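Local coordinates for protein amidohydrolase (Xanthomonas campestris pv. campestris, PDB 4DZH) that probably deaminates adenosine-type nucleosides such as 5'-methylthioadenosine, as a zinc-binding hydrolase of the amidohydrolase superfamily, at residues E231-V236 and M266-E271. Numbering follows the deposited sequence.
Sequences ETAQEV and MTQLTE
Q268 lies folded against the N-cap peptide T232-A233 at the start of helix 233-243, while T267 beside it bonds to the backbone of E231. In Q268, CB meets CG2 of V236 at 3.8 Å, the two side chains passing at a slant. CG sits against the T232 peptide, 3.3 Å from T232 C. A bend at chi2 (-58°) then lays the amide face-on over the T232-A233 peptide, almost parallel to it: CD is 3.3 Å from A233 N, and OE1 is 3.6 Å from A233 CB. NE2 turns back to its own neighbour and donates to T267 OG1 (3.0 Å, 167° at the hydrogen), with the acceptor close to the amide plane. That hydroxyl in turn donates to E231 O at 2.7 Å, approaching from well above the carbonyl plane. H230 O and S296 O are competing acceptors near OG1. On the other segment, T232 N-caps the helix through OG1 to E235 N (3.1 Å), and E235 OE1 receives E231 N. The arrangement joins the loops following the parallel barrel strands 225-229 and 261-265, where the E231 side chain lies about 4 Å from a bound zinc ion, close to H228 and D316. The single T267 proton may be shared among its carbonyls, whereas Q268 NE2 supplies the donor to that oxygen; together they probably steady the backbone of E231, a ligand of a further zinc not bound to this chain here.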
ATOM      1  N   GLU A 231      12.067  17.985  -7.645  1.00 21.86           N
ATOM      2  CA  GLU A 231      11.784  16.575  -7.598  1.00 21.18           C
ATOM      3  C   GLU A 231      13.050  15.734  -7.362  1.00 20.54           C
ATOM      4  O   GLU A 231      13.016  14.668  -6.750  1.00 22.63           O
ATOM      5  CB  GLU A 231      11.060  16.147  -8.890  1.00 17.92           C
ATOM      6  CG  GLU A 231      10.720  14.649  -8.856  1.00 20.99           C
ATOM      7  CD  GLU A 231       9.948  14.168 -10.063  1.00 24.86           C
ATOM      8  OE1 GLU A 231       9.892  14.911 -11.058  1.00 27.12           O
ATOM      9  OE2 GLU A 231       9.369  13.048  -9.978  1.00 19.47           O
ATOM     10  N   THR A 232      14.208  16.222  -7.845  1.00 22.50           N
ATOM     11  CA  THR A 232      15.410  15.405  -7.754  1.00 21.87           C
ATOM     12  C   THR A 232      16.631  16.252  -7.395  1.00 24.09           C
ATOM     13  O   THR A 232      16.629  17.465  -7.650  1.00 23.92           O
ATOM     14  CB  THR A 232      15.729  14.635  -9.067  1.00 26.09           C
ATOM     15  OG1 THR A 232      16.044  15.548 -10.117  1.00 25.77           O
ATOM     16  CG2 THR A 232      14.556  13.757  -9.523  1.00 20.03           C
ATOM     17  N   ALA A 233      17.607  15.612  -6.756  1.00 24.65           N
ATOM     18  CA  ALA A 233      18.933  16.178  -6.547  1.00 25.91           C
ATOM     19  C   ALA A 233      19.523  16.711  -7.846  1.00 29.60           C
ATOM     20  O   ALA A 233      20.111  17.809  -7.848  1.00 28.10           O
ATOM     21  CB  ALA A 233      19.872  15.130  -5.925  1.00 26.83           C
ATOM     22  N   GLN A 234      19.402  15.939  -8.928  1.00 27.06           N
ATOM     23  CA  GLN A 234      20.054  16.315 -10.191  1.00 30.26           C
ATOM     24  C   GLN A 234      19.426  17.582 -10.775  1.00 30.86           C
ATOM     25  O   GLN A 234      20.128  18.400 -11.371  1.00 26.87           O
ATOM     26  CB  GLN A 234      20.071  15.159 -11.207  1.00 32.51           C
ATOM     27  CG  GLN A 234      20.883  15.449 -12.500  1.00 48.97           C
ATOM     28  CD  GLN A 234      22.395  15.646 -12.254  1.00 51.99           C
ATOM     29  OE1 GLN A 234      23.107  14.708 -11.871  1.00 53.09           O
ATOM     30  NE2 GLN A 234      22.882  16.876 -12.467  1.00 51.46           N
ATOM     31  N   GLU A 235      18.109  17.749 -10.607  1.00 26.08           N
ATOM     32  CA  GLU A 235      17.411  18.990 -10.983  1.00 27.73           C
ATOM     33  C   GLU A 235      17.971  20.230 -10.256  1.00 30.02           C
ATOM     34  O   GLU A 235      18.220  21.292 -10.865  1.00 30.65           O
ATOM     35  CB  GLU A 235      15.900  18.871 -10.695  1.00 26.76           C
ATOM     36  CG  GLU A 235      15.173  20.215 -10.819  1.00 26.38           C
ATOM     37  CD  GLU A 235      13.752  20.214 -10.240  1.00 24.76           C
ATOM     38  OE1 GLU A 235      13.181  19.119 -10.090  1.00 27.12           O
ATOM     39  OE2 GLU A 235      13.214  21.307  -9.953  1.00 24.38           O
ATOM     40  N   VAL A 236      18.143  20.107  -8.945  1.00 24.52           N
ATOM     41  CA  VAL A 236      18.702  21.207  -8.177  1.00 28.59           C
ATOM     42  C   VAL A 236      20.141  21.515  -8.627  1.00 30.42           C
ATOM     43  O   VAL A 236      20.507  22.685  -8.842  1.00 30.53           O
ATOM     44  CB  VAL A 236      18.635  20.937  -6.675  1.00 30.31           C
ATOM     45  CG1 VAL A 236      19.401  22.052  -5.912  1.00 29.73           C
ATOM     46  CG2 VAL A 236      17.182  20.855  -6.223  1.00 30.57           C
ATOM     47  N   MET A 266       8.767  18.123  -4.554  1.00 20.17           N
ATOM     48  CA  MET A 266       9.432  18.923  -3.531  1.00 23.63           C
ATOM     49  C   MET A 266      10.223  18.031  -2.558  1.00 19.71           C
ATOM     50  O   MET A 266      10.083  18.186  -1.327  1.00 24.32           O
ATOM     51  CB  MET A 266       8.375  19.813  -2.832  1.00 22.74           C
ATOM     52  CG  MET A 266       7.719  20.870  -3.735  1.00 20.53           C
ATOM     53  SD  MET A 266       8.837  22.280  -3.979  1.00 25.27           S
ATOM     54  CE  MET A 266       8.170  23.405  -2.723  1.00 24.35           C
ATOM     55  N   THR A 267      11.038  17.104  -3.086  1.00 18.00           N
ATOM     56  CA  THR A 267      11.856  16.187  -2.275  1.00 17.99           C
ATOM     57  C   THR A 267      13.143  16.818  -1.779  1.00 22.36           C
ATOM     58  O   THR A 267      13.663  16.459  -0.720  1.00 23.52           O
ATOM     59  CB  THR A 267      12.268  14.901  -3.016  1.00 21.89           C
ATOM     60  OG1 THR A 267      13.075  15.223  -4.135  1.00 23.00           O
ATOM     61  CG2 THR A 267      11.024  14.094  -3.502  1.00 22.25           C
ATOM     62  N   GLN A 268      13.673  17.732  -2.574  1.00 23.68           N
ATOM     63  CA  GLN A 268      14.932  18.397  -2.245  1.00 25.35           C
ATOM     64  C   GLN A 268      14.613  19.790  -1.665  1.00 27.68           C
ATOM     65  O   GLN A 268      14.397  20.722  -2.451  1.00 33.93           O
ATOM     66  CB  GLN A 268      15.734  18.582  -3.524  1.00 22.13           C
ATOM     67  CG  GLN A 268      15.985  17.332  -4.373  1.00 23.24           C
ATOM     68  CD  GLN A 268      16.706  16.241  -3.624  1.00 31.46           C
ATOM     69  OE1 GLN A 268      17.868  16.398  -3.239  1.00 32.27           O
ATOM     70  NE2 GLN A 268      16.036  15.128  -3.410  1.00 31.09           N
ATOM     71  N   LEU A 269      14.581  19.956  -0.331  1.00 28.26           N
ATOM     72  CA  LEU A 269      14.099  21.226   0.307  1.00 25.54           C
ATOM     73  C   LEU A 269      14.858  21.784   1.560  1.00 31.12           C
ATOM     74  O   LEU A 269      15.281  21.005   2.395  1.00 30.41           O
ATOM     75  CB  LEU A 269      12.639  21.122   0.748  1.00 32.36           C
ATOM     76  CG  LEU A 269      11.406  21.218  -0.153  1.00 32.06           C
ATOM     77  CD1 LEU A 269      10.120  21.326   0.690  1.00 30.53           C
ATOM     78  CD2 LEU A 269      11.479  22.386  -1.156  1.00 32.83           C
ATOM     79  N   THR A 270      14.926  23.118   1.707  1.00 33.02           N
ATOM     80  CA  THR A 270      15.413  23.754   2.952  1.00 31.62           C
ATOM     81  C   THR A 270      14.313  24.349   3.839  1.00 35.27           C
ATOM     82  O   THR A 270      13.158  24.509   3.388  1.00 36.26           O
ATOM     83  CB  THR A 270      16.246  25.038   2.619  1.00 34.09           C
ATOM     84  OG1 THR A 270      15.356  26.060   2.103  1.00 35.47           O
ATOM     85  CG2 THR A 270      17.345  24.758   1.603  1.00 26.07           C
ATOM     86  N   GLU A 271      14.689  24.798   5.053  1.00 35.12           N
ATOM     87  CA  GLU A 271      13.713  25.432   5.966  1.00 36.19           C
ATOM     88  C   GLU A 271      13.209  26.777   5.460  1.00 40.56           C
ATOM     89  O   GLU A 271      11.990  27.038   5.451  1.00 42.59           O
ATOM     90  CB  GLU A 271      14.220  25.555   7.434  1.00 52.74           C
ATOM     91  CG  GLU A 271      13.869  24.378   8.407  1.00 44.72           C
ATOM     92  CD  GLU A 271      12.362  24.255   8.863  1.00 55.05           C
ATOM     93  OE1 GLU A 271      11.732  25.221   9.404  1.00 52.54           O
ATOM     94  OE2 GLU A 271      11.822  23.127   8.725  1.00 55.28           O
TER